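Local coordinates for protein aminopeptidase YwaD (Bacillus subtilis, PDB 6HC6) that removes amino acids one at a time from the N terminus of peptides, as a secreted two-zinc aminopeptidase of the M28 family, at residues D243-T248 / V318-D323; S268-M273 / I286-F291; Q343-W348 / G380-N385; S302-H307 / V374-A379. One frame throughout, in Å; residues are numbered along the deposited sequence.

Contact 1: D243-T248 / V318-D323. With ZN (zinc ion), chain D.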
loop_
_atom_site.group_PDB
_atom_site.type_symbol
_atom_site.label_atom_id
_atom_site.label_comp_id
_atom_site.label_asym_id
_atom_site.label_seq_id
_atom_site.Cartn_x
_atom_site.Cartn_y
_atom_site.Cartn_z
ATOM N N ASP A 243 13.100 24.726 -4.697
ATOM C CA ASP A 243 13.067 23.525 -3.869
ATOM C C ASP A 243 11.729 22.816 -4.055
ATOM O O ASP A 243 10.686 23.461 -4.183
ATOM C CB ASP A 243 13.267 23.889 -2.396
ATOM C CG ASP A 243 14.658 24.437 -2.102
ATOM O OD1 ASP A 243 15.602 24.135 -2.864
ATOM O OD2 ASP A 243 14.799 25.186 -1.110
ATOM N N ILE A 244 11.755 21.486 -4.079
ATOM C CA ILE A 244 10.559 20.686 -4.326
ATOM C C ILE A 244 10.074 20.060 -3.029
ATOM O O ILE A 244 10.858 19.439 -2.296
ATOM C CB ILE A 244 10.812 19.591 -5.374
ATOM C CG1 ILE A 244 11.260 20.199 -6.691
ATOM C CG2 ILE A 244 9.535 18.815 -5.630
ATOM C CD1 ILE A 244 12.022 19.216 -7.538
ATOM N N VAL A 245 8.771 20.183 -2.771
ATOM C CA VAL A 245 8.095 19.548 -1.642
ATOM C C VAL A 245 7.063 18.587 -2.216
ATOM O O VAL A 245 6.305 18.961 -3.121
ATOM C CB VAL A 245 7.434 20.607 -0.737
ATOM C CG1 VAL A 245 6.508 19.968 0.318
ATOM C CG2 VAL A 245 8.497 21.497 -0.095
ATOM N N TYR A 246 7.069 17.341 -1.747
ATOM C CA TYR A 246 6.167 16.315 -2.244
ATOM C C TYR A 246 5.119 15.988 -1.186
ATOM O O TYR A 246 5.468 15.703 -0.039
ATOM C CB TYR A 246 6.939 15.039 -2.610
ATOM C CG TYR A 246 8.089 15.237 -3.586
ATOM C CD1 TYR A 246 7.912 15.030 -4.952
ATOM C CD2 TYR A 246 9.357 15.575 -3.134
ATOM C CE1 TYR A 246 8.945 15.174 -5.832
ATOM C CE2 TYR A 246 10.406 15.714 -4.015
ATOM C CZ TYR A 246 10.190 15.518 -5.365
ATOM O OH TYR A 246 11.213 15.665 -6.263
ATOM N N VAL A 247 3.843 16.025 -1.565
ATOM C CA VAL A 247 2.744 15.597 -0.699
ATOM C C VAL A 247 2.061 14.442 -1.412
ATOM O O VAL A 247 1.570 14.615 -2.538
ATOM C CB VAL A 247 1.747 16.733 -0.412
ATOM C CG1 VAL A 247 0.686 16.252 0.593
ATOM C CG2 VAL A 247 2.473 17.953 0.119
ATOM N N THR A 248 2.083 13.253 -0.798
ATOM C CA THR A 248 1.830 12.040 -1.563
ATOM C C THR A 248 0.949 11.063 -0.793
ATOM O O THR A 248 0.888 11.062 0.442
ATOM C CB THR A 248 3.132 11.340 -1.986
ATOM O OG1 THR A 248 3.809 10.818 -0.837
ATOM C CG2 THR A 248 4.076 12.302 -2.738
ATOM N N VAL A 318 11.613 17.641 0.739
ATOM C CA VAL A 318 10.871 16.915 1.757
ATOM C C VAL A 318 9.681 16.235 1.087
ATOM O O VAL A 318 9.116 16.757 0.120
ATOM C CB VAL A 318 10.454 17.887 2.892
ATOM C CG1 VAL A 318 9.651 19.057 2.343
ATOM C CG2 VAL A 318 9.659 17.206 3.902
ATOM N N ASN A 319 9.335 15.040 1.584
ATOM C CA ASN A 319 8.159 14.279 1.168
ATOM C C ASN A 319 7.290 14.018 2.393
ATOM O O ASN A 319 7.742 13.380 3.348
ATOM C CB ASN A 319 8.564 12.945 0.515
ATOM C CG ASN A 319 7.416 11.952 0.455
ATOM O OD1 ASN A 319 7.541 10.811 0.900
ATOM N ND2 ASN A 319 6.284 12.389 -0.089
ATOM N N PHE A 320 6.053 14.517 2.371
ATOM C CA PHE A 320 5.039 14.181 3.372
ATOM C C PHE A 320 4.124 13.131 2.756
ATOM O O PHE A 320 3.344 13.451 1.853
ATOM C CB PHE A 320 4.201 15.403 3.754
ATOM C CG PHE A 320 4.964 16.507 4.393
ATOM C CD1 PHE A 320 5.718 17.379 3.625
ATOM C CD2 PHE A 320 4.899 16.699 5.774
ATOM C CE1 PHE A 320 6.421 18.425 4.216
ATOM C CE2 PHE A 320 5.594 17.748 6.367
ATOM C CZ PHE A 320 6.355 18.597 5.593
ATOM N N ASN A 321 4.209 11.889 3.229
ATOM C CA ASN A 321 3.383 10.816 2.690
ATOM C C ASN A 321 2.252 10.516 3.668
ATOM O O ASN A 321 2.488 10.386 4.871
ATOM C CB ASN A 321 4.213 9.554 2.423
ATOM C CG ASN A 321 3.397 8.458 1.739
ATOM O OD1 ASN A 321 3.040 8.575 0.568
ATOM N ND2 ASN A 321 3.100 7.401 2.466
ATOM N N LEU A 322 1.025 10.419 3.148
ATOM C CA LEU A 322 -0.175 10.181 3.949
ATOM C C LEU A 322 -0.725 8.795 3.636
ATOM O O LEU A 322 -1.142 8.541 2.505
ATOM C CB LEU A 322 -1.229 11.243 3.641
ATOM C CG LEU A 322 -0.640 12.658 3.663
ATOM C CD1 LEU A 322 -1.626 13.680 3.137
ATOM C CD2 LEU A 322 -0.244 12.982 5.079
ATOM N N ASP A 323 -0.750 7.905 4.627
ATOM C CA ASP A 323 -1.219 6.538 4.381
ATOM C C ASP A 323 -1.871 6.034 5.661
ATOM O O ASP A 323 -1.167 5.706 6.618
ATOM C CB ASP A 323 -0.058 5.632 3.938
ATOM C CG ASP A 323 -0.506 4.259 3.432
ATOM O OD1 ASP A 323 -1.681 3.909 3.548
ATOM O OD2 ASP A 323 0.341 3.499 2.894
HETATM ZN ZN ZN D . -1.311 2.055 2.624
HETATM O O HOH W 1 -0.570 1.180 4.260
HETATM O O HOH W 2 -0.697 0.219 1.899
#

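Contact 2: S268-M273 / I286-F291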
loop_
_atom_site.group_PDB
_atom_site.type_symbol
_atom_site.label_atom_id
_atom_site.label_comp_id
_atom_site.label_asym_id
_atom_site.label_seq_id
_atom_site.Cartn_x
_atom_site.Cartn_y
_atom_site.Cartn_z
ATOM N N SER A 268 -7.468 11.318 0.024
ATOM C CA SER A 268 -8.451 12.374 0.225
ATOM C C SER A 268 -7.866 13.543 1.007
ATOM O O SER A 268 -8.173 14.704 0.715
ATOM C CB SER A 268 -9.677 11.793 0.936
ATOM O OG SER A 268 -9.409 11.572 2.314
ATOM N N VAL A 269 -7.027 13.266 2.012
ATOM C CA VAL A 269 -6.414 14.348 2.780
ATOM C C VAL A 269 -5.395 15.095 1.926
ATOM O O VAL A 269 -5.259 16.323 2.010
ATOM C CB VAL A 269 -5.773 13.782 4.057
ATOM C CG1 VAL A 269 -5.005 14.863 4.795
ATOM C CG2 VAL A 269 -6.847 13.162 4.960
ATOM N N MET A 270 -4.652 14.362 1.104
ATOM C CA MET A 270 -3.740 15.007 0.169
ATOM C C MET A 270 -4.491 15.972 -0.749
ATOM O O MET A 270 -4.042 17.103 -0.976
ATOM C CB MET A 270 -3.006 13.932 -0.634
ATOM C CG MET A 270 -2.047 14.491 -1.696
ATOM S SD MET A 270 -2.874 14.722 -3.282
ATOM C CE MET A 270 -3.066 13.018 -3.838
ATOM N N LEU A 271 -5.641 15.553 -1.280
ATOM C CA LEU A 271 -6.364 16.416 -2.216
ATOM C C LEU A 271 -6.950 17.629 -1.511
ATOM O O LEU A 271 -6.940 18.739 -2.056
ATOM C CB LEU A 271 -7.461 15.619 -2.924
ATOM C CG LEU A 271 -6.919 14.651 -3.958
ATOM C CD1 LEU A 271 -8.021 13.703 -4.432
ATOM C CD2 LEU A 271 -6.331 15.434 -5.149
ATOM N N GLU A 272 -7.469 17.444 -0.296
ATOM C CA GLU A 272 -8.001 18.593 0.427
ATOM C C GLU A 272 -6.887 19.537 0.853
ATOM O O GLU A 272 -7.077 20.761 0.862
ATOM C CB GLU A 272 -8.814 18.129 1.637
ATOM C CG GLU A 272 -9.274 19.253 2.547
ATOM C CD GLU A 272 -10.301 20.186 1.907
ATOM O OE1 GLU A 272 -10.690 19.986 0.732
ATOM O OE2 GLU A 272 -10.713 21.135 2.588
ATOM N N MET A 273 -5.708 19.005 1.184
ATOM C CA MET A 273 -4.597 19.906 1.471
ATOM C C MET A 273 -4.228 20.715 0.236
ATOM O O MET A 273 -3.939 21.915 0.333
ATOM C CB MET A 273 -3.384 19.130 1.982
ATOM C CG MET A 273 -2.257 20.048 2.456
ATOM S SD MET A 273 -0.695 19.157 2.611
ATOM C CE MET A 273 -1.282 17.622 3.400
ATOM N N ILE A 286 5.494 22.621 -5.229
ATOM C CA ILE A 286 4.789 21.604 -4.459
ATOM C C ILE A 286 4.163 20.611 -5.427
ATOM O O ILE A 286 3.363 20.984 -6.292
ATOM C CB ILE A 286 3.731 22.214 -3.532
ATOM C CG1 ILE A 286 4.350 23.339 -2.707
ATOM C CG2 ILE A 286 3.185 21.131 -2.622
ATOM C CD1 ILE A 286 3.331 24.119 -1.896
ATOM N N ARG A 287 4.534 19.347 -5.285
ATOM C CA ARG A 287 4.010 18.282 -6.128
ATOM C C ARG A 287 3.089 17.419 -5.281
ATOM O O ARG A 287 3.534 16.770 -4.325
ATOM C CB ARG A 287 5.149 17.465 -6.728
ATOM C CG ARG A 287 6.129 18.329 -7.490
ATOM C CD ARG A 287 7.109 17.490 -8.270
ATOM N NE ARG A 287 8.032 18.338 -9.022
ATOM C CZ ARG A 287 9.094 17.890 -9.682
ATOM N NH1 ARG A 287 9.377 16.593 -9.685
ATOM N NH2 ARG A 287 9.875 18.737 -10.338
ATOM N N PHE A 288 1.805 17.423 -5.618
ATOM C CA PHE A 288 0.846 16.530 -4.981
ATOM C C PHE A 288 0.736 15.280 -5.835
ATOM O O PHE A 288 0.447 15.363 -7.034
ATOM C CB PHE A 288 -0.516 17.195 -4.826
ATOM C CG PHE A 288 -0.482 18.453 -4.024
ATOM C CD1 PHE A 288 -0.242 19.675 -4.638
ATOM C CD2 PHE A 288 -0.656 18.418 -2.649
ATOM C CE1 PHE A 288 -0.206 20.851 -3.901
ATOM C CE2 PHE A 288 -0.610 19.597 -1.905
ATOM C CZ PHE A 288 -0.391 20.810 -2.536
ATOM N N ILE A 289 0.999 14.124 -5.248
ATOM C CA ILE A 289 1.050 12.914 -6.054
ATOM C C ILE A 289 0.137 11.862 -5.457
ATOM O O ILE A 289 0.221 11.562 -4.257
ATOM C CB ILE A 289 2.474 12.360 -6.184
ATOM C CG1 ILE A 289 3.430 13.492 -6.541
ATOM C CG2 ILE A 289 2.455 11.253 -7.217
ATOM C CD1 ILE A 289 4.821 13.025 -6.861
ATOM N N ALA A 290 -0.705 11.288 -6.306
ATOM C CA ALA A 290 -1.434 10.064 -6.016
ATOM C C ALA A 290 -0.682 8.917 -6.692
ATOM O O ALA A 290 -0.613 8.854 -7.926
ATOM C CB ALA A 290 -2.879 10.171 -6.512
ATOM N N PHE A 291 -0.098 8.024 -5.882
ATOM C CA PHE A 291 0.720 6.932 -6.389
ATOM C C PHE A 291 -0.138 5.712 -6.676
ATOM O O PHE A 291 -0.918 5.293 -5.825
ATOM C CB PHE A 291 1.797 6.540 -5.377
ATOM C CG PHE A 291 2.937 7.512 -5.293
ATOM C CD1 PHE A 291 3.682 7.835 -6.419
ATOM C CD2 PHE A 291 3.278 8.075 -4.076
ATOM C CE1 PHE A 291 4.732 8.747 -6.330
ATOM C CE2 PHE A 291 4.330 8.967 -3.982
ATOM C CZ PHE A 291 5.055 9.302 -5.111
#

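Contact 3: Q343-W348 / G380-N385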
loop_
_atom_site.group_PDB
_atom_site.type_symbol
_atom_site.label_atom_id
_atom_site.label_comp_id
_atom_site.label_asym_id
_atom_site.label_seq_id
_atom_site.Cartn_x
_atom_site.Cartn_y
_atom_site.Cartn_z
ATOM N N GLN A 343 14.773 8.081 12.715
ATOM C CA GLN A 343 15.458 9.296 13.113
ATOM C C GLN A 343 14.675 10.522 12.669
ATOM O O GLN A 343 13.877 10.477 11.730
ATOM C CB GLN A 343 16.863 9.345 12.511
ATOM C CG GLN A 343 17.692 8.111 12.783
ATOM C CD GLN A 343 17.569 7.642 14.222
ATOM O OE1 GLN A 343 17.820 8.403 15.160
ATOM N NE2 GLN A 343 17.173 6.382 14.405
ATOM N N SER A 344 14.943 11.634 13.346
ATOM C CA SER A 344 14.350 12.900 12.953
ATOM C C SER A 344 14.815 13.275 11.547
ATOM O O SER A 344 15.867 12.834 11.079
ATOM C CB SER A 344 14.732 13.984 13.961
ATOM O OG SER A 344 14.275 15.256 13.564
ATOM N N ASN A 345 14.001 14.069 10.860
ATOM C CA ASN A 345 14.411 14.701 9.610
ATOM C C ASN A 345 13.529 15.929 9.413
ATOM O O ASN A 345 12.766 16.310 10.306
ATOM C CB ASN A 345 14.368 13.712 8.432
ATOM C CG ASN A 345 12.982 13.152 8.173
ATOM O OD1 ASN A 345 11.983 13.802 8.463
ATOM N ND2 ASN A 345 12.922 11.941 7.606
ATOM N N TYR A 346 13.634 16.555 8.239
ATOM C CA TYR A 346 12.891 17.786 8.004
ATOM C C TYR A 346 11.381 17.595 8.159
ATOM O O TYR A 346 10.692 18.526 8.599
ATOM C CB TYR A 346 13.224 18.336 6.617
ATOM C CG TYR A 346 14.532 19.094 6.569
ATOM C CD1 TYR A 346 15.123 19.579 7.730
ATOM C CD2 TYR A 346 15.178 19.327 5.362
ATOM C CE1 TYR A 346 16.321 20.298 7.692
ATOM C CE2 TYR A 346 16.380 20.041 5.315
ATOM C CZ TYR A 346 16.948 20.513 6.485
ATOM O OH TYR A 346 18.135 21.220 6.452
ATOM N N VAL A 347 10.848 16.415 7.806
ATOM C CA VAL A 347 9.413 16.164 7.967
ATOM C C VAL A 347 9.032 16.188 9.442
ATOM O O VAL A 347 8.035 16.805 9.842
ATOM C CB VAL A 347 9.011 14.818 7.339
ATOM C CG1 VAL A 347 7.508 14.651 7.387
ATOM C CG2 VAL A 347 9.521 14.686 5.936
ATOM N N TRP A 348 9.805 15.487 10.269
ATOM C CA TRP A 348 9.523 15.499 11.699
ATOM C C TRP A 348 9.640 16.909 12.273
ATOM O O TRP A 348 8.774 17.344 13.044
ATOM C CB TRP A 348 10.455 14.535 12.429
ATOM C CG TRP A 348 10.278 14.605 13.901
ATOM C CD1 TRP A 348 11.198 15.021 14.816
ATOM C CD2 TRP A 348 9.093 14.279 14.639
ATOM N NE1 TRP A 348 10.663 14.968 16.080
ATOM C CE2 TRP A 348 9.371 14.516 15.999
ATOM C CE3 TRP A 348 7.823 13.808 14.279
ATOM C CZ2 TRP A 348 8.431 14.302 17.002
ATOM C CZ3 TRP A 348 6.886 13.589 15.280
ATOM C CH2 TRP A 348 7.199 13.835 16.627
ATOM N N GLY A 380 17.636 9.752 -0.750
ATOM C CA GLY A 380 18.260 10.752 0.089
ATOM C C GLY A 380 17.391 11.938 0.433
ATOM O O GLY A 380 17.910 12.938 0.943
ATOM N N ILE A 381 16.096 11.866 0.162
ATOM C CA ILE A 381 15.177 12.972 0.386
ATOM C C ILE A 381 14.486 12.741 1.720
ATOM O O ILE A 381 13.960 11.652 1.967
ATOM C CB ILE A 381 14.153 13.068 -0.760
ATOM C CG1 ILE A 381 14.868 13.290 -2.101
ATOM C CG2 ILE A 381 13.132 14.153 -0.485
ATOM C CD1 ILE A 381 14.028 12.809 -3.285
ATOM N N ASP A 382 14.503 13.748 2.589
ATOM C CA ASP A 382 13.772 13.664 3.854
ATOM C C ASP A 382 12.322 13.273 3.602
ATOM O O ASP A 382 11.613 13.946 2.853
ATOM C CB ASP A 382 13.808 15.017 4.564
ATOM C CG ASP A 382 15.191 15.410 5.025
ATOM O OD1 ASP A 382 16.117 15.427 4.190
ATOM O OD2 ASP A 382 15.328 15.762 6.215
ATOM N N SER A 383 11.854 12.205 4.248
ATOM C CA SER A 383 10.488 11.762 4.007
ATOM C C SER A 383 9.948 11.093 5.256
ATOM O O SER A 383 10.705 10.609 6.097
ATOM C CB SER A 383 10.395 10.766 2.851
ATOM O OG SER A 383 10.984 9.529 3.215
ATOM N N ALA A 384 8.637 11.038 5.350
ATOM C CA ALA A 384 7.973 10.325 6.408
ATOM C C ALA A 384 6.563 9.956 5.987
ATOM O O ALA A 384 6.017 10.519 5.120
ATOM C CB ALA A 384 7.901 11.130 7.657
ATOM N N ASN A 385 6.017 8.994 6.698
ATOM C CA ASN A 385 4.668 8.526 6.491
ATOM C C ASN A 385 3.802 8.802 7.724
ATOM O O ASN A 385 4.198 8.459 8.751
ATOM C CB ASN A 385 4.681 7.040 6.206
ATOM C CG ASN A 385 3.319 6.497 5.945
ATOM O OD1 ASN A 385 2.529 7.100 5.334
ATOM N ND2 ASN A 385 3.078 5.335 6.455
#

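Contact 4: S302-H307 / V374-A379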
loop_
_atom_site.group_PDB
_atom_site.type_symbol
_atom_site.label_atom_id
_atom_site.label_comp_id
_atom_site.label_asym_id
_atom_site.label_seq_id
_atom_site.Cartn_x
_atom_site.Cartn_y
_atom_site.Cartn_z
ATOM N N SER A 302 8.259 4.070 -6.549
ATOM C CA SER A 302 9.571 3.664 -7.050
ATOM C C SER A 302 9.778 4.139 -8.483
ATOM O O SER A 302 10.836 4.678 -8.822
ATOM C CB SER A 302 9.734 2.145 -6.971
ATOM O OG SER A 302 9.802 1.718 -5.623
ATOM N N HIS A 303 8.773 3.943 -9.342
ATOM C CA HIS A 303 8.869 4.446 -10.709
ATOM C C HIS A 303 9.072 5.954 -10.714
ATOM O O HIS A 303 9.935 6.475 -11.430
ATOM C CB HIS A 303 7.610 4.092 -11.497
ATOM C CG HIS A 303 7.658 4.530 -12.928
ATOM N ND1 HIS A 303 8.229 3.763 -13.920
ATOM C CD2 HIS A 303 7.215 5.658 -13.532
ATOM C CE1 HIS A 303 8.131 4.397 -15.076
ATOM N NE2 HIS A 303 7.521 5.551 -14.867
ATOM N N TYR A 304 8.275 6.667 -9.915
ATOM C CA TYR A 304 8.334 8.125 -9.904
ATOM C C TYR A 304 9.714 8.616 -9.493
ATOM O O TYR A 304 10.321 9.452 -10.179
ATOM C CB TYR A 304 7.271 8.696 -8.959
ATOM C CG TYR A 304 7.284 10.204 -8.971
ATOM C CD1 TYR A 304 6.642 10.903 -9.979
ATOM C CD2 TYR A 304 7.998 10.929 -8.018
ATOM C CE1 TYR A 304 6.686 12.284 -10.031
ATOM C CE2 TYR A 304 8.051 12.323 -8.069
ATOM C CZ TYR A 304 7.382 12.984 -9.076
ATOM O OH TYR A 304 7.390 14.362 -9.141
ATOM N N VAL A 305 10.222 8.131 -8.359
ATOM C CA VAL A 305 11.519 8.611 -7.889
ATOM C C VAL A 305 12.617 8.192 -8.852
ATOM O O VAL A 305 13.567 8.945 -9.099
ATOM C CB VAL A 305 11.794 8.108 -6.459
ATOM C CG1 VAL A 305 13.230 8.436 -6.042
ATOM C CG2 VAL A 305 10.776 8.716 -5.480
ATOM N N ASP A 306 12.509 6.981 -9.411
ATOM C CA ASP A 306 13.532 6.523 -10.347
ATOM C C ASP A 306 13.647 7.441 -11.546
ATOM O O ASP A 306 14.728 7.552 -12.136
ATOM C CB ASP A 306 13.222 5.102 -10.815
ATOM C CG ASP A 306 13.590 4.058 -9.786
ATOM O OD1 ASP A 306 14.325 4.394 -8.831
ATOM O OD2 ASP A 306 13.139 2.899 -9.932
ATOM N N HIS A 307 12.559 8.100 -11.930
ATOM C CA HIS A 307 12.559 8.920 -13.131
ATOM C C HIS A 307 12.745 10.407 -12.844
ATOM O O HIS A 307 12.667 11.217 -13.774
ATOM C CB HIS A 307 11.279 8.676 -13.931
ATOM C CG HIS A 307 11.297 7.383 -14.685
ATOM N ND1 HIS A 307 11.582 7.310 -16.031
ATOM C CD2 HIS A 307 11.092 6.107 -14.272
ATOM C CE1 HIS A 307 11.543 6.047 -16.418
ATOM N NE2 HIS A 307 11.247 5.297 -15.372
ATOM N N VAL A 374 9.240 5.573 1.212
ATOM C CA VAL A 374 10.476 4.797 1.262
ATOM C C VAL A 374 11.339 5.094 0.041
ATOM O O VAL A 374 12.544 5.303 0.204
ATOM C CB VAL A 374 10.191 3.291 1.405
ATOM C CG1 VAL A 374 11.471 2.480 1.203
ATOM C CG2 VAL A 374 9.592 2.996 2.780
ATOM N N PRO A 375 10.810 5.109 -1.192
ATOM C CA PRO A 375 11.686 5.461 -2.327
ATOM C C PRO A 375 12.293 6.849 -2.211
ATOM O O PRO A 375 13.426 7.065 -2.669
ATOM C CB PRO A 375 10.744 5.349 -3.536
ATOM C CG PRO A 375 9.752 4.338 -3.120
ATOM C CD PRO A 375 9.515 4.596 -1.658
ATOM N N PHE A 376 11.571 7.803 -1.622
ATOM C CA PHE A 376 12.154 9.123 -1.396
ATOM C C PHE A 376 13.328 9.028 -0.437
ATOM O O PHE A 376 14.400 9.587 -0.691
ATOM C CB PHE A 376 11.091 10.083 -0.861
ATOM C CG PHE A 376 10.104 10.514 -1.901
ATOM C CD1 PHE A 376 10.380 11.600 -2.729
ATOM C CD2 PHE A 376 8.923 9.811 -2.083
ATOM C CE1 PHE A 376 9.479 11.997 -3.697
ATOM C CE2 PHE A 376 8.014 10.196 -3.060
ATOM C CZ PHE A 376 8.292 11.304 -3.866
ATOM N N HIS A 377 13.144 8.297 0.668
ATOM C CA HIS A 377 14.222 8.129 1.640
ATOM C C HIS A 377 15.432 7.453 1.007
ATOM O O HIS A 377 16.578 7.846 1.262
ATOM C CB HIS A 377 13.719 7.313 2.834
ATOM C CG HIS A 377 14.731 7.160 3.926
ATOM N ND1 HIS A 377 14.667 7.879 5.100
ATOM C CD2 HIS A 377 15.839 6.388 4.017
ATOM C CE1 HIS A 377 15.694 7.555 5.869
ATOM N NE2 HIS A 377 16.416 6.648 5.237
ATOM N N GLU A 378 15.194 6.436 0.167
ATOM C CA GLU A 378 16.295 5.734 -0.486
ATOM C C GLU A 378 17.084 6.655 -1.407
ATOM O O GLU A 378 18.294 6.463 -1.584
ATOM C CB GLU A 378 15.766 4.537 -1.267
ATOM C CG GLU A 378 15.247 3.412 -0.392
ATOM C CD GLU A 378 14.627 2.297 -1.210
ATOM O OE1 GLU A 378 13.729 2.588 -2.030
ATOM O OE2 GLU A 378 15.050 1.133 -1.042
ATOM N N ALA A 379 16.425 7.657 -1.990
ATOM C CA ALA A 379 17.074 8.635 -2.854
ATOM C C ALA A 379 17.705 9.783 -2.077
ATOM O O ALA A 379 18.263 10.699 -2.696
ATOM C CB ALA A 379 16.073 9.192 -3.869
#

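Contact 1: D243-T248 / V318-D323
Tyr246 and Phe320 carry the middle of a parallel strand pair, 244-248 beside 318-322, in the central sheet of the M28 peptidase domain. The backbone bonds come first. Tyr246 N gives to Val318 O (2.8 Å, 171° at the hydrogen), and Phe320 N gives to Tyr246 O. Thr248 N then bonds Phe320 O, and Leu322 N bonds Thr248 O.

Polar side chains meet on the face that carries Tyr246, Thr248, Asn319 and Asn321. The hydroxyl of Thr248 is gripped twice. OG1 donates to Asn321 OD1 (2.8 Å), on a lone pair in the plane of that carbonyl. It accepts from Asn319 ND2 at 3.0 Å, nearly in the amide plane. With OG1 between the backbone N and the carbonyl carbon (chi1 68°), the hydroxyl lies beside the two asparagines of the next strand. The same Asn319 ND2 makes a weak second bond to Tyr246 O.

Apolar groups fill the other face. Val245 and Val318 lie side by side, with CG2 of Val245 3.6 Å from CG1 of Val318. Helix 412-430 packs on Val245, Phe320 and Leu322 here.

Metal bonding follows at the end of strand 316-322. Asp323 grips one zinc ion with both oxygens, OD1 at 2.1 Å and OD2 at 2.2 Å. His250, Asp262 and two waters also bind this ion. Asp323 OD2 also has a hydrogen bond with Ser371 OG.

The chemistry implies a chain of directed bonds. Donation by Thr248 fixes the carbonyl end of Asn321, and Asn321 ND2 in turn reaches Asn385 OD1, which packs against CB of the zinc ligand Asp323.

Contact 2: S268-M273 / I286-F291
Met270 reaches from helix 268-273 to the strand 286-291, and its last two atoms do most of the touching. The side chain leaves with CG anti to the backbone N (chi1 178°) and then bends at chi2 and chi3. SD comes to 3.7 Å from CB of Phe288. The sulfur lies 5.5 Å from the centre of the Phe288 ring and well off its normal, an oblique Met-aromatic contact. Beyond it, the methyl CE of Met270 settles on the strand itself. It is 3.6 Å from Ile289 O and 3.9 Å from Ala290 CB. This is the tight part.

The looser part lies one turn further along the helix. There the ring of Phe288 approaches the backbone of Met273 obliquely, with CE2 4.4 Å from Met273 C. The looseness is not exposure to solvent, since all the touching residues are buried. The segments are not joined by hydrogen bonds; a sulfur, a methyl and a ring make the contact, with one backbone carbonyl oxygen against the methyl.

The helix runs nearly antiparallel to the strand, at 155°, with the axes 9.0 Å apart. The contact packs the helix of a right-handed beta-alpha-beta crossover on its second strand: strand 244-250 leads through helix 260-277 into strand 285-291. Val247 of the first strand touches both Met273 and Phe288. Helix 412-430 lies against Met273, while helix 45-59 covers Ser268 and Leu271.

Contact 3: Q343-W348 / G380-N385
Asn345, just before helix 346-358, reaches across to Asp382 and Ser383. Its CB lies 3.2 Å from Asp382 OD2. CG sits between the backbone N and the carbonyl carbon (chi1 61°). The amide beyond it faces the helix start. From there OD1 accepts from Trp348 N at 3.3 Å and, weakly, from Val347 N. ND2 points across the contact and gives a hydrogen bond of 3.0 Å to Ser383 O, from above the plane of that carbonyl.

Asn345 is thus the N-cap of the helix, and it ties that cap to strand 382-389 of the central sheet. An alanine here would probably leave Val347 N and Trp348 N without their cap and Ser383 O without this donor.

Asp382 works on the same helix end. Its OD2 accepts from Tyr346 N (2.8 Å, 172° at the hydrogen) through the lone pair turned away from OD1. The side chains of Asp382 and Tyr346 cross at a slant, with carboxylate and ring planes only 20° apart. A negative charge beside the first turn would suit the helix dipole.

Deeper in, the methyls of Val347 divide the strand between them. CG1 meets Ala384 CB at 3.6 Å, and CG2 lies against Ser383 CA.

Contact 4: S302-H307 / V374-A379
Val305 meets the face of the Phe376 ring where helices 299-306 and 373-378 pack, their segments here crossing at -30°, in the M28 peptidase domain. The CG2 methyl of Val305 stands over the centre of the Phe376 ring, 3.7 Å from its centroid and 3° off the normal, a CH-pi contact. CG2 also touches Pro375 CB. The other methyl, CG1, turns to Ala379 CB at 3.7 Å and to Pro375 O. One valine thus touches residues from Pro375 to Ala379, just past the helix end.

One residue before Val305, Tyr304 CD2 comes obliquely to Phe376 CZ at 4.2 Å.

The next shell helps to position these groups. Tyr304 OH bonds to Arg287 NH1 of strand 285-291. Phe376 also meets the ring of Tyr246, at about 50° between planes, and touches Phe291. Its ring is therefore shared between the helix pair and the sheet. A serine in place of Phe376 would probably open a gap beside Val305 CG2 and take one aromatic neighbour from the Tyr246 ring.

In helix 299-306, the hydroxyl of Ser302 is hydrogen-bonded to Leu298 O, one turn back. That same OG rests 3.6 Å from CG of Pro375.

Overall arrangement
From the N terminus, strand 244-250 comes first and pairs with strand 316-322, so contact 1 closes a loop of about seventy residues. Contact 2 closes within that loop, where helix 260-277 folds back on strand 285-291, itself a sheet neighbour of 244-250. Helix 299-306 also leaves from inside the loop, but its partner 373-378 comes later. Contact 4 therefore crosses contact 1. It also crosses contact 3, which opens with 343-348 and closes on strand 382-389, next to 316-322. Contacts 1, 2 and 3 all reach the same sheet, and contact 4 joins two helices packed on it.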